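Local coordinates for 450aa long hypothetical fmu protein (PDB 2YXL), which probably transfers methyl groups from S-adenosylmethionine to carbon 5 of cytosine in RNA, as expected of an RsmB/NOP-family methyltransferase, at residues 17-22 with 83-88; 113-118 with 128-133; 188-193 with 218-223; 213-218 with 244-249. All blocks are in the same frame, centred on the assembly; numbering follows the deposited sequence.

Overall arrangement
The four contacts form two pairs on opposite sides of the chain's centre. Contacts 1 and 2 lie in the helical N-terminal region, their centres 11 Å apart, and touch: I19 of contact 1 packs on A114 of contact 2. Contacts 3 and 4, centred 6 Å apart, share V218 and belong to the ferredoxin-like region and the helix beside it. The pairs are well separated, with contact 1 centred 34 Å from contacts 3 and 4, and contact 2 centred 44 Å from both. Bound sinefungin lies close to the second pair, about 8 Å from the side chain of R190 in contact 3 and about 10 Å from that of A249 in contact 4.

Contact 1 (17-22 with 83-88)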
loop_
_atom_site.group_PDB
_atom_site.type_symbol
_atom_site.label_atom_id
_atom_site.label_comp_id
_atom_site.label_asym_id
_atom_site.label_seq_id
_atom_site.Cartn_x
_atom_site.Cartn_y
_atom_site.Cartn_z
ATOM N N ALA A 17 -14.967 4.857 -16.434
ATOM C CA ALA A 17 -13.721 5.081 -15.707
ATOM C C ALA A 17 -13.576 4.240 -14.435
ATOM O O ALA A 17 -12.557 3.564 -14.268
ATOM C CB ALA A 17 -13.536 6.571 -15.401
ATOM N N ILE A 18 -14.569 4.275 -13.542
ATOM C CA ILE A 18 -14.467 3.506 -12.290
ATOM C C ILE A 18 -14.564 2.014 -12.539
ATOM O O ILE A 18 -13.920 1.238 -11.843
ATOM C CB ILE A 18 -15.524 3.859 -11.198
ATOM C CG1 ILE A 18 -16.558 4.862 -11.691
ATOM C CG2 ILE A 18 -14.839 4.257 -9.881
ATOM C CD1 ILE A 18 -17.770 4.203 -12.277
ATOM N N ILE A 19 -15.378 1.616 -13.516
ATOM C CA ILE A 19 -15.485 0.209 -13.886
ATOM C C ILE A 19 -14.114 -0.315 -14.307
ATOM O O ILE A 19 -13.665 -1.343 -13.801
ATOM C CB ILE A 19 -16.544 -0.047 -14.993
ATOM C CG1 ILE A 19 -17.949 0.270 -14.467
ATOM C CG2 ILE A 19 -16.470 -1.504 -15.489
ATOM C CD1 ILE A 19 -19.030 0.302 -15.534
ATOM N N GLU A 20 -13.444 0.409 -15.205
ATOM C CA GLU A 20 -12.104 0.028 -15.646
ATOM C C GLU A 20 -11.083 0.090 -14.503
ATOM O O GLU A 20 -10.196 -0.759 -14.421
ATOM C CB GLU A 20 -11.655 0.855 -16.861
ATOM C CG GLU A 20 -10.237 0.530 -17.353
ATOM C CD GLU A 20 -10.130 0.323 -18.864
ATOM O OE1 GLU A 20 -9.175 -0.362 -19.294
ATOM O OE2 GLU A 20 -10.985 0.828 -19.623
ATOM N N ALA A 21 -11.224 1.073 -13.617
ATOM C CA ALA A 21 -10.324 1.204 -12.468
ATOM C C ALA A 21 -10.497 0.049 -11.486
ATOM O O ALA A 21 -9.516 -0.480 -10.961
ATOM C CB ALA A 21 -10.529 2.544 -11.765
ATOM N N ILE A 22 -11.750 -0.331 -11.247
ATOM C CA ILE A 22 -12.077 -1.436 -10.352
ATOM C C ILE A 22 -11.645 -2.769 -10.970
ATOM O O ILE A 22 -11.120 -3.642 -10.269
ATOM C CB ILE A 22 -13.585 -1.431 -9.968
ATOM C CG1 ILE A 22 -13.929 -0.191 -9.122
ATOM C CG2 ILE A 22 -13.988 -2.702 -9.234
ATOM C CD1 ILE A 22 -13.138 -0.038 -7.816
ATOM N N ASP A 83 -17.126 -13.275 -14.891
ATOM C CA ASP A 83 -16.205 -12.490 -15.724
ATOM C C ASP A 83 -15.756 -11.204 -15.001
ATOM O O ASP A 83 -16.568 -10.565 -14.324
ATOM C CB ASP A 83 -16.893 -12.167 -17.061
ATOM C CG ASP A 83 -16.187 -11.074 -17.850
ATOM O OD1 ASP A 83 -16.425 -9.880 -17.553
ATOM O OD2 ASP A 83 -15.412 -11.405 -18.778
ATOM N N PRO A 84 -14.468 -10.817 -15.156
ATOM C CA PRO A 84 -13.873 -9.684 -14.428
ATOM C C PRO A 84 -14.554 -8.334 -14.685
ATOM O O PRO A 84 -14.641 -7.507 -13.767
ATOM C CB PRO A 84 -12.432 -9.636 -14.950
ATOM C CG PRO A 84 -12.185 -10.945 -15.566
ATOM C CD PRO A 84 -13.493 -11.449 -16.067
ATOM N N TRP A 85 -15.018 -8.107 -15.914
ATOM C CA TRP A 85 -15.689 -6.847 -16.253
ATOM C C TRP A 85 -17.078 -6.796 -15.637
ATOM O O TRP A 85 -17.507 -5.747 -15.144
ATOM C CB TRP A 85 -15.740 -6.622 -17.773
ATOM C CG TRP A 85 -14.381 -6.368 -18.344
ATOM C CD1 TRP A 85 -13.563 -7.279 -18.949
ATOM C CD2 TRP A 85 -13.661 -5.130 -18.329
ATOM N NE1 TRP A 85 -12.384 -6.683 -19.324
ATOM C CE2 TRP A 85 -12.416 -5.364 -18.956
ATOM C CE3 TRP A 85 -13.948 -3.845 -17.852
ATOM C CZ2 TRP A 85 -11.458 -4.359 -19.121
ATOM C CZ3 TRP A 85 -12.992 -2.844 -18.016
ATOM C CH2 TRP A 85 -11.762 -3.110 -18.642
ATOM N N LEU A 86 -17.768 -7.936 -15.656
ATOM C CA LEU A 86 -19.068 -8.058 -15.009
ATOM C C LEU A 86 -18.948 -7.820 -13.505
ATOM O O LEU A 86 -19.676 -6.996 -12.951
ATOM C CB LEU A 86 -19.699 -9.421 -15.296
ATOM C CG LEU A 86 -21.115 -9.668 -14.769
ATOM C CD1 LEU A 86 -22.118 -8.629 -15.283
ATOM C CD2 LEU A 86 -21.567 -11.070 -15.145
ATOM N N ARG A 87 -18.016 -8.523 -12.857
ATOM C CA ARG A 87 -17.781 -8.362 -11.423
ATOM C C ARG A 87 -17.510 -6.903 -11.053
ATOM O O ARG A 87 -18.087 -6.391 -10.096
ATOM C CB ARG A 87 -16.638 -9.268 -10.937
ATOM C CG ARG A 87 -16.247 -9.055 -9.467
ATOM C CD ARG A 87 -15.333 -10.151 -8.913
ATOM N NE ARG A 87 -14.091 -10.298 -9.672
ATOM C CZ ARG A 87 -13.872 -11.241 -10.588
ATOM N NH1 ARG A 87 -12.712 -11.283 -11.222
ATOM N NH2 ARG A 87 -14.805 -12.141 -10.873
ATOM N N ALA A 88 -16.637 -6.248 -11.816
ATOM C CA ALA A 88 -16.306 -4.842 -11.600
ATOM C C ALA A 88 -17.534 -3.947 -11.759
ATOM O O ALA A 88 -17.770 -3.064 -10.935
ATOM C CB ALA A 88 -15.192 -4.403 -12.543
#
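I19 meets both W85 and A88. Its CG2 methyl reaches the rim of the indole at W85 CE3, 4.2 Å away, and its carbonyl O lies 3.6 Å from A88 CB, so one residue spans a full helical turn of the facing segment. E20 comes next, running alongside W85 in the same direction. Its first torsion (chi1 178°) sets CG anti to the backbone N; the chain then bends at chi2, and E20 CD stands 3.8 Å from W85 CH2. The carboxylate meets the ring edge in the indole plane, and the two flat groups are turned 88° against each other. Its charge is answered elsewhere, by a salt bridge from E20 OE1 to R121. Helices 12-24 and 84-99 pack within an all-helical N-terminal region, which in bacterial RsmB resembles NusB; the short axes pass 8.9 Å apart at 120°. W85 also makes a cation-pi contact with R23, and an alanine here would probably leave E20 CD and I19 CG2 facing a gap and R23 without its aromatic partner. One turn after I19, I22 sets its CG2 branch 3.9 Å from A88 CB, while the other branch leads away from residues 83-88. Small A88 lets the backbones approach here, the CA atoms of I22 and A88 lying 5.6 Å apart. The start of the second helix is fixed by D83 as N-cap: its OD1 accepts from L86 N at 3.0 Å through the anti lone pair, and more weakly from W85 N, which ties down the turn that carries the indole.

Contact 2 (113-118 with 128-133); sequences KASDFI and MYFWDL
S115 OG is set between two aromatic residues of the facing helix, 3.3 Å from F130 CD2 and 3.7 Å from W131 CD1. It comes to the edge of both rings, near their planes, and lies over neither face. The first torsion (chi1 -68°) sets OG beside the backbone N. Its hydrogen bond goes back into its own helix, to R111 O, and toward the facing helix it meets only ring carbons and the CB of W131 among the atoms of the two segments. S115 and W131 also mark the nearest backbone approach, with CA atoms 6.0 Å apart. The arrangement is an alpha-alpha hairpin: helices 104-121 and 124-138 follow each other through a very short connection and pack antiparallel, their short axes 8.8 Å apart at 156°. F130 is the side chain that A114, S115 and I118 all touch. Its CG is anti to the backbone N (chi1 -180°). A114 CB lies 3.9 Å from F130 CE2, at the outer part of the ring. I118 comes in nearer the base: its CD1 is 3.8 Å from F130 CB, and the two side chains cross at about a right angle. Beyond the pair, F130 also rests on A89 and L90, so it packs against helix 84-99 as well as helix 104-121. W131 sits at the margin, where R111 makes a cation-pi contact with its indole and donates from NH1 to W131 O, and W112 meets the indole edge-to-face.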
loop_
_atom_site.group_PDB
_atom_site.type_symbol
_atom_site.label_atom_id
_atom_site.label_comp_id
_atom_site.label_asym_id
_atom_site.label_seq_id
_atom_site.Cartn_x
_atom_site.Cartn_y
_atom_site.Cartn_z
ATOM N N LYS A 113 -24.763 2.967 -20.655
ATOM C CA LYS A 113 -23.351 3.153 -21.004
ATOM C C LYS A 113 -22.434 2.101 -20.375
ATOM O O LYS A 113 -21.439 1.709 -20.985
ATOM C CB LYS A 113 -22.870 4.574 -20.669
ATOM C CG LYS A 113 -23.875 5.692 -20.967
ATOM C CD LYS A 113 -24.309 5.753 -22.436
ATOM C CE LYS A 113 -23.429 6.677 -23.267
ATOM N NZ LYS A 113 -23.954 6.799 -24.656
ATOM N N ALA A 114 -22.768 1.654 -19.164
ATOM C CA ALA A 114 -22.004 0.603 -18.480
ATOM C C ALA A 114 -22.218 -0.758 -19.134
ATOM O O ALA A 114 -21.264 -1.510 -19.342
ATOM C CB ALA A 114 -22.370 0.541 -17.002
ATOM N N SER A 115 -23.476 -1.064 -19.450
ATOM C CA SER A 115 -23.832 -2.294 -20.150
ATOM C C SER A 115 -23.091 -2.397 -21.472
ATOM O O SER A 115 -22.553 -3.453 -21.807
ATOM C CB SER A 115 -25.336 -2.349 -20.406
ATOM O OG SER A 115 -26.052 -2.492 -19.194
ATOM N N ASP A 116 -23.063 -1.290 -22.209
ATOM C CA ASP A 116 -22.419 -1.241 -23.514
ATOM C C ASP A 116 -20.907 -1.375 -23.399
ATOM O O ASP A 116 -20.279 -2.075 -24.200
ATOM C CB ASP A 116 -22.776 0.056 -24.240
ATOM C CG ASP A 116 -22.463 0.003 -25.723
ATOM O OD1 ASP A 116 -22.575 -1.088 -26.330
ATOM O OD2 ASP A 116 -22.113 1.060 -26.287
ATOM N N PHE A 117 -20.335 -0.714 -22.396
ATOM C CA PHE A 117 -18.890 -0.711 -22.188
ATOM C C PHE A 117 -18.334 -2.104 -21.885
ATOM O O PHE A 117 -17.337 -2.514 -22.485
ATOM C CB PHE A 117 -18.502 0.288 -21.088
ATOM C CG PHE A 117 -17.030 0.300 -20.760
ATOM C CD1 PHE A 117 -16.590 -0.034 -19.484
ATOM C CD2 PHE A 117 -16.086 0.645 -21.725
ATOM C CE1 PHE A 117 -15.229 -0.023 -19.169
ATOM C CE2 PHE A 117 -14.725 0.661 -21.422
ATOM C CZ PHE A 117 -14.294 0.327 -20.142
ATOM N N ILE A 118 -18.976 -2.831 -20.975
ATOM C CA ILE A 118 -18.492 -4.167 -20.615
ATOM C C ILE A 118 -18.744 -5.192 -21.718
ATOM O O ILE A 118 -17.987 -6.155 -21.856
ATOM C CB ILE A 118 -18.992 -4.656 -19.216
ATOM C CG1 ILE A 118 -20.507 -4.891 -19.200
ATOM C CG2 ILE A 118 -18.552 -3.677 -18.111
ATOM C CD1 ILE A 118 -21.039 -5.405 -17.865
ATOM N N MET A 128 -25.813 -7.659 -21.481
ATOM C CA MET A 128 -27.234 -7.983 -21.357
ATOM C C MET A 128 -27.566 -8.504 -19.962
ATOM O O MET A 128 -28.544 -8.074 -19.350
ATOM C CB MET A 128 -27.663 -9.012 -22.413
ATOM C CG MET A 128 -27.868 -8.453 -23.810
ATOM S SD MET A 128 -28.174 -9.768 -25.012
ATOM C CE MET A 128 -28.156 -8.836 -26.541
ATOM N N TYR A 129 -26.741 -9.424 -19.469
ATOM C CA TYR A 129 -26.904 -9.997 -18.135
ATOM C C TYR A 129 -26.853 -8.911 -17.055
ATOM O O TYR A 129 -27.654 -8.925 -16.118
ATOM C CB TYR A 129 -25.840 -11.075 -17.897
ATOM C CG TYR A 129 -25.900 -11.748 -16.543
ATOM C CD1 TYR A 129 -26.837 -12.744 -16.273
ATOM C CD2 TYR A 129 -25.004 -11.400 -15.539
ATOM C CE1 TYR A 129 -26.887 -13.366 -15.026
ATOM C CE2 TYR A 129 -25.040 -12.013 -14.295
ATOM C CZ TYR A 129 -25.982 -12.991 -14.045
ATOM O OH TYR A 129 -26.006 -13.592 -12.807
ATOM N N PHE A 130 -25.916 -7.976 -17.202
ATOM C CA PHE A 130 -25.817 -6.814 -16.323
ATOM C C PHE A 130 -27.098 -5.990 -16.375
ATOM O O PHE A 130 -27.675 -5.659 -15.339
ATOM C CB PHE A 130 -24.620 -5.946 -16.715
ATOM C CG PHE A 130 -24.444 -4.723 -15.850
ATOM C CD1 PHE A 130 -23.918 -4.833 -14.565
ATOM C CD2 PHE A 130 -24.798 -3.463 -16.324
ATOM C CE1 PHE A 130 -23.753 -3.710 -13.765
ATOM C CE2 PHE A 130 -24.634 -2.330 -15.530
ATOM C CZ PHE A 130 -24.111 -2.452 -14.249
ATOM N N TRP A 131 -27.530 -5.680 -17.596
ATOM C CA TRP A 131 -28.745 -4.923 -17.859
ATOM C C TRP A 131 -29.953 -5.550 -17.160
ATOM O O TRP A 131 -30.775 -4.840 -16.574
ATOM C CB TRP A 131 -28.973 -4.854 -19.372
ATOM C CG TRP A 131 -29.950 -3.812 -19.819
ATOM C CD1 TRP A 131 -29.669 -2.520 -20.165
ATOM C CD2 TRP A 131 -31.362 -3.975 -19.988
ATOM N NE1 TRP A 131 -30.819 -1.867 -20.535
ATOM C CE2 TRP A 131 -31.875 -2.733 -20.436
ATOM C CE3 TRP A 131 -32.246 -5.047 -19.802
ATOM C CZ2 TRP A 131 -33.236 -2.533 -20.702
ATOM C CZ3 TRP A 131 -33.602 -4.849 -20.070
ATOM C CH2 TRP A 131 -34.081 -3.598 -20.512
ATOM N N ASP A 132 -30.036 -6.880 -17.211
ATOM C CA ASP A 132 -31.101 -7.649 -16.565
ATOM C C ASP A 132 -31.063 -7.598 -15.032
ATOM O O ASP A 132 -32.078 -7.846 -14.382
ATOM C CB ASP A 132 -31.061 -9.114 -17.022
ATOM C CG ASP A 132 -31.597 -9.312 -18.427
ATOM O OD1 ASP A 132 -32.325 -8.429 -18.935
ATOM O OD2 ASP A 132 -31.304 -10.368 -19.028
ATOM N N LEU A 133 -29.901 -7.286 -14.462
ATOM C CA LEU A 133 -29.742 -7.264 -13.006
ATOM C C LEU A 133 -29.946 -5.893 -12.357
ATOM O O LEU A 133 -30.191 -5.807 -11.149
ATOM C CB LEU A 133 -28.367 -7.803 -12.603
ATOM C CG LEU A 133 -28.101 -9.295 -12.780
ATOM C CD1 LEU A 133 -26.615 -9.544 -12.621
ATOM C CD2 LEU A 133 -28.915 -10.139 -11.801
#

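Contact 3 (188-193 with 218-223)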
loop_
_atom_site.group_PDB
_atom_site.type_symbol
_atom_site.label_atom_id
_atom_site.label_comp_id
_atom_site.label_asym_id
_atom_site.label_seq_id
_atom_site.Cartn_x
_atom_site.Cartn_y
_atom_site.Cartn_z
ATOM N N SER A 188 1.504 10.796 0.716
ATOM C CA SER A 188 2.775 11.016 1.382
ATOM C C SER A 188 3.939 10.860 0.404
ATOM O O SER A 188 4.030 9.860 -0.309
ATOM C CB SER A 188 2.915 10.053 2.558
ATOM O OG SER A 188 4.087 10.329 3.302
ATOM N N ILE A 189 4.821 11.858 0.370
ATOM C CA ILE A 189 5.989 11.855 -0.521
ATOM C C ILE A 189 7.275 12.214 0.224
ATOM O O ILE A 189 7.238 12.907 1.242
ATOM C CB ILE A 189 5.818 12.815 -1.743
ATOM C CG1 ILE A 189 5.584 14.265 -1.287
ATOM C CG2 ILE A 189 4.697 12.335 -2.668
ATOM C CD1 ILE A 189 5.811 15.306 -2.372
ATOM N N ARG A 190 8.408 11.730 -0.282
ATOM C CA ARG A 190 9.713 12.102 0.260
ATOM C C ARG A 190 10.460 12.984 -0.732
ATOM O O ARG A 190 10.430 12.736 -1.940
ATOM C CB ARG A 190 10.550 10.867 0.604
ATOM C CG ARG A 190 11.665 11.151 1.605
ATOM C CD ARG A 190 12.615 9.971 1.794
ATOM N NE ARG A 190 13.548 9.831 0.678
ATOM C CZ ARG A 190 13.525 8.842 -0.214
ATOM N NH1 ARG A 190 12.623 7.867 -0.133
ATOM N NH2 ARG A 190 14.421 8.823 -1.188
ATOM N N VAL A 191 11.120 14.016 -0.210
ATOM C CA VAL A 191 11.935 14.915 -1.019
ATOM C C VAL A 191 13.358 14.364 -1.133
ATOM O O VAL A 191 14.004 14.069 -0.124
ATOM C CB VAL A 191 11.942 16.358 -0.435
ATOM C CG1 VAL A 191 12.991 17.233 -1.117
ATOM C CG2 VAL A 191 10.566 16.990 -0.567
ATOM N N ASN A 192 13.825 14.217 -2.370
ATOM C CA ASN A 192 15.173 13.738 -2.657
ATOM C C ASN A 192 16.210 14.831 -2.394
ATOM O O ASN A 192 16.446 15.694 -3.245
ATOM C CB ASN A 192 15.250 13.231 -4.107
ATOM C CG ASN A 192 16.613 12.646 -4.471
ATOM O OD1 ASN A 192 16.933 12.504 -5.650
ATOM N ND2 ASN A 192 17.410 12.299 -3.469
ATOM N N THR A 193 16.822 14.778 -1.211
ATOM C CA THR A 193 17.806 15.778 -0.775
ATOM C C THR A 193 19.038 15.821 -1.675
ATOM O O THR A 193 19.750 16.823 -1.724
ATOM C CB THR A 193 18.270 15.536 0.677
ATOM O OG1 THR A 193 18.762 14.195 0.810
ATOM C CG2 THR A 193 17.124 15.762 1.651
ATOM N N VAL A 218 9.756 13.439 10.313
ATOM C CA VAL A 218 10.821 13.481 9.312
ATOM C C VAL A 218 10.538 14.595 8.288
ATOM O O VAL A 218 9.699 14.445 7.397
ATOM C CB VAL A 218 11.156 12.061 8.706
ATOM C CG1 VAL A 218 9.965 11.130 8.759
ATOM C CG2 VAL A 218 11.762 12.149 7.305
ATOM N N PRO A 219 11.225 15.741 8.454
ATOM C CA PRO A 219 11.002 16.977 7.699
ATOM C C PRO A 219 11.215 16.871 6.185
ATOM O O PRO A 219 10.962 17.842 5.465
ATOM C CB PRO A 219 12.012 17.952 8.319
ATOM C CG PRO A 219 12.315 17.384 9.663
ATOM C CD PRO A 219 12.297 15.909 9.452
ATOM N N THR A 220 11.669 15.713 5.706
ATOM C CA THR A 220 11.770 15.483 4.263
ATOM C C THR A 220 10.506 14.823 3.708
ATOM O O THR A 220 10.362 14.666 2.491
ATOM C CB THR A 220 13.016 14.658 3.880
ATOM O OG1 THR A 220 13.127 13.519 4.738
ATOM C CG2 THR A 220 14.271 15.501 3.995
ATOM N N ILE A 221 9.597 14.447 4.607
ATOM C CA ILE A 221 8.304 13.879 4.231
ATOM C C ILE A 221 7.231 14.969 4.156
ATOM O O ILE A 221 7.091 15.790 5.070
ATOM C CB ILE A 221 7.872 12.736 5.200
ATOM C CG1 ILE A 221 8.747 11.486 5.001
ATOM C CG2 ILE A 221 6.381 12.396 5.053
ATOM C CD1 ILE A 221 8.484 10.707 3.706
ATOM N N LEU A 222 6.487 14.973 3.055
ATOM C CA LEU A 222 5.392 15.914 2.867
ATOM C C LEU A 222 4.098 15.174 2.610
ATOM O O LEU A 222 4.064 14.209 1.844
ATOM C CB LEU A 222 5.675 16.859 1.694
ATOM C CG LEU A 222 7.006 17.614 1.624
ATOM C CD1 LEU A 222 7.145 18.268 0.262
ATOM C CD2 LEU A 222 7.135 18.643 2.743
ATOM N N LYS A 223 3.031 15.628 3.254
ATOM C CA LYS A 223 1.697 15.154 2.921
ATOM C C LYS A 223 1.043 16.169 1.993
ATOM O O LYS A 223 0.976 17.359 2.308
ATOM C CB LYS A 223 0.868 14.898 4.182
ATOM C CG LYS A 223 1.408 13.741 5.026
ATOM C CD LYS A 223 0.655 13.569 6.347
ATOM C CE LYS A 223 1.091 12.285 7.082
ATOM N NZ LYS A 223 2.476 12.361 7.670
#
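I189 and L222 form the hydrogen-bonded antiparallel pair at the middle of this contact. I189 N donates to L222 O at 2.9 Å, and L222 N returns the bond to I189 O at 2.8 Å. A third bond, V191 N to T220 O at 2.9 Å, carries the pairing into the type I turn V218-I221, which I221 N closes onto V218 O. In the non-hydrogen-bonded pairs, S188 with K223 and R190 with I221, CA-H...O contacts add to the cohesion; I221 CA lies 3.3 Å from I189 O. These are the two inner strands, 186-191 and 221-225, of the four-stranded antiparallel sheet of the ferredoxin-like domain, between edge strands 212-214 and 241-243. Apolar packing differs on its two faces. On the face bearing I189 and L222, V191 CG2 touches L222 CD1 at 3.7 Å, and helix 198-207 covers them through V201. On the face of S188, R190 and I221, the I221 CD1 methyl comes 3.7 Å from R190 CB, the two side chains crossing obliquely, while I221 CG2, anti to the backbone N, meets S188 OG. Beyond the paired strands, T193 CG2 and T220 CG2 meet 3.7 Å apart, with the side chains at about a right angle. The polar ends look elsewhere. S188 OG bonds to Q244 O. R190 makes a salt bridge from NH2 to E279 and a hydrogen bond from NH1 to Q244 OE1; its side chain lies about 5 Å from that of G272, a predicted S-adenosylmethionine-binding residue.

Contact 4 (213-218 with 244-249); sequences VRSERV and QEEASA
E246 holds S215 with one carboxylate oxygen and R217 with the other, across to a loop folded as an ST turn. S215 OG donates to E246 OE1 at 2.6 Å, on the anti side of that oxygen and somewhat out of the carboxylate plane. R217 NH2 makes a salt bridge to E246 OE2 at 2.8 Å, using the syn lone pair; the partner lies near the guanidinium plane, at its edge, although guanidinium and carboxylate are turned 87° against each other. Apolar packing lies beside the polar cluster: V218 CG1 slides past E246 CG at 3.7 Å, and V218 CG2 rests 4.3 Å from A249 CB, one turn further along the helix. Replacing E246 by an alanine would probably leave the S215 hydroxyl without its acceptor, the R217 charge without its mate across the contact, and a gap beside V218. The second shell fixes both ends. Y420 OH also bonds to E246 OE2, and R217 NH2 has a second acceptor in H436 O. E246 stands in the first turn of helix 246-255, directly after the N-cap residue E245, with CG anti to the backbone N (chi1 -172°) and the chain extended beyond CG toward the loop. The loop leads from edge strand 212-214 into strand 221-225 of the ferredoxin-like sheet, and the contact docks it on helix 246-255. Three bonds grip S215 OG and hold the loop curled round it, for besides donating to E246 it accepts from R217 N at 3.1 Å and, nearly straight at 172°, from V218 N at 3.0 Å.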
loop_
_atom_site.group_PDB
_atom_site.type_symbol
_atom_site.label_atom_id
_atom_site.label_comp_id
_atom_site.label_asym_id
_atom_site.label_seq_id
_atom_site.Cartn_x
_atom_site.Cartn_y
_atom_site.Cartn_z
ATOM N N VAL A 213 1.424 19.701 3.746
ATOM C CA VAL A 213 1.750 19.696 5.174
ATOM C C VAL A 213 3.023 18.886 5.441
ATOM O O VAL A 213 3.113 17.704 5.109
ATOM C CB VAL A 213 0.558 19.228 6.073
ATOM C CG1 VAL A 213 -0.064 17.946 5.553
ATOM C CG2 VAL A 213 0.994 19.064 7.533
ATOM N N ARG A 214 4.003 19.559 6.030
ATOM C CA ARG A 214 5.307 18.987 6.307
ATOM C C ARG A 214 5.250 18.102 7.553
ATOM O O ARG A 214 4.634 18.470 8.554
ATOM C CB ARG A 214 6.320 20.118 6.493
ATOM C CG ARG A 214 7.760 19.679 6.401
ATOM C CD ARG A 214 8.708 20.856 6.356
ATOM N NE ARG A 214 10.078 20.372 6.233
ATOM C CZ ARG A 214 11.167 21.131 6.278
ATOM N NH1 ARG A 214 12.355 20.558 6.150
ATOM N NH2 ARG A 214 11.076 22.448 6.448
ATOM N N SER A 215 5.886 16.933 7.476
ATOM C CA SER A 215 5.957 16.002 8.605
ATOM C C SER A 215 6.830 16.546 9.728
ATOM O O SER A 215 7.907 17.087 9.482
ATOM C CB SER A 215 6.493 14.641 8.156
ATOM O OG SER A 215 6.974 13.883 9.258
ATOM N N GLU A 216 6.353 16.388 10.959
ATOM C CA GLU A 216 7.080 16.833 12.141
ATOM C C GLU A 216 8.114 15.812 12.596
ATOM O O GLU A 216 9.034 16.151 13.344
ATOM C CB GLU A 216 6.113 17.134 13.282
ATOM C CG GLU A 216 5.170 18.291 12.999
ATOM C CD GLU A 216 4.377 18.720 14.219
ATOM O OE1 GLU A 216 3.474 19.573 14.066
ATOM O OE2 GLU A 216 4.656 18.217 15.331
ATOM N N ARG A 217 7.960 14.570 12.141
ATOM C CA ARG A 217 8.833 13.477 12.558
ATOM C C ARG A 217 10.015 13.302 11.610
ATOM O O ARG A 217 11.132 13.032 12.049
ATOM C CB ARG A 217 8.044 12.171 12.683
ATOM C CG ARG A 217 6.948 12.222 13.735
ATOM C CD ARG A 217 6.380 10.843 14.020
ATOM N NE ARG A 217 5.195 10.931 14.865
ATOM C CZ ARG A 217 3.947 10.842 14.420
ATOM N NH1 ARG A 217 2.938 10.946 15.273
ATOM N NH2 ARG A 217 3.704 10.642 13.129
ATOM N N VAL A 218 9.756 13.439 10.313
ATOM C CA VAL A 218 10.821 13.481 9.312
ATOM C C VAL A 218 10.538 14.595 8.288
ATOM O O VAL A 218 9.699 14.445 7.397
ATOM C CB VAL A 218 11.156 12.061 8.706
ATOM C CG1 VAL A 218 9.965 11.130 8.759
ATOM C CG2 VAL A 218 11.762 12.149 7.305
ATOM N N GLN A 244 6.362 7.816 -0.685
ATOM C CA GLN A 244 6.773 6.998 0.452
ATOM C C GLN A 244 6.043 7.444 1.713
ATOM O O GLN A 244 5.896 8.640 1.963
ATOM C CB GLN A 244 8.294 7.078 0.673
ATOM C CG GLN A 244 8.796 6.201 1.817
ATOM C CD GLN A 244 10.306 6.216 1.991
ATOM O OE1 GLN A 244 10.909 7.259 2.262
ATOM N NE2 GLN A 244 10.923 5.044 1.864
ATOM N N GLU A 245 5.600 6.469 2.502
ATOM C CA GLU A 245 4.976 6.730 3.793
ATOM C C GLU A 245 6.007 7.197 4.807
ATOM O O GLU A 245 7.187 6.852 4.707
ATOM C CB GLU A 245 4.263 5.479 4.318
ATOM C CG GLU A 245 3.117 4.972 3.442
ATOM C CD GLU A 245 1.940 5.943 3.344
ATOM O OE1 GLU A 245 1.810 6.859 4.189
ATOM O OE2 GLU A 245 1.131 5.782 2.409
ATOM N N GLU A 246 5.554 7.986 5.781
ATOM C CA GLU A 246 6.420 8.489 6.845
ATOM C C GLU A 246 7.151 7.348 7.568
ATOM O O GLU A 246 8.361 7.422 7.788
ATOM C CB GLU A 246 5.620 9.340 7.838
ATOM C CG GLU A 246 6.472 10.072 8.868
ATOM C CD GLU A 246 5.645 10.684 9.982
ATOM O OE1 GLU A 246 5.426 11.915 9.956
ATOM O OE2 GLU A 246 5.195 9.940 10.876
ATOM N N ALA A 247 6.407 6.299 7.916
ATOM C CA ALA A 247 6.958 5.130 8.603
ATOM C C ALA A 247 8.110 4.470 7.832
ATOM O O ALA A 247 9.105 4.052 8.425
ATOM C CB ALA A 247 5.857 4.118 8.894
ATOM N N SER A 248 7.971 4.399 6.510
ATOM C CA SER A 248 9.007 3.841 5.649
ATOM C C SER A 248 10.270 4.700 5.600
ATOM O O SER A 248 11.380 4.172 5.512
ATOM C CB SER A 248 8.465 3.623 4.240
ATOM O OG SER A 248 7.454 2.630 4.235
ATOM N N ALA A 249 10.096 6.020 5.660
ATOM C CA ALA A 249 11.223 6.955 5.672
ATOM C C ALA A 249 12.041 6.863 6.961
ATOM O O ALA A 249 13.264 7.005 6.933
ATOM C CB ALA A 249 10.737 8.370 5.467
#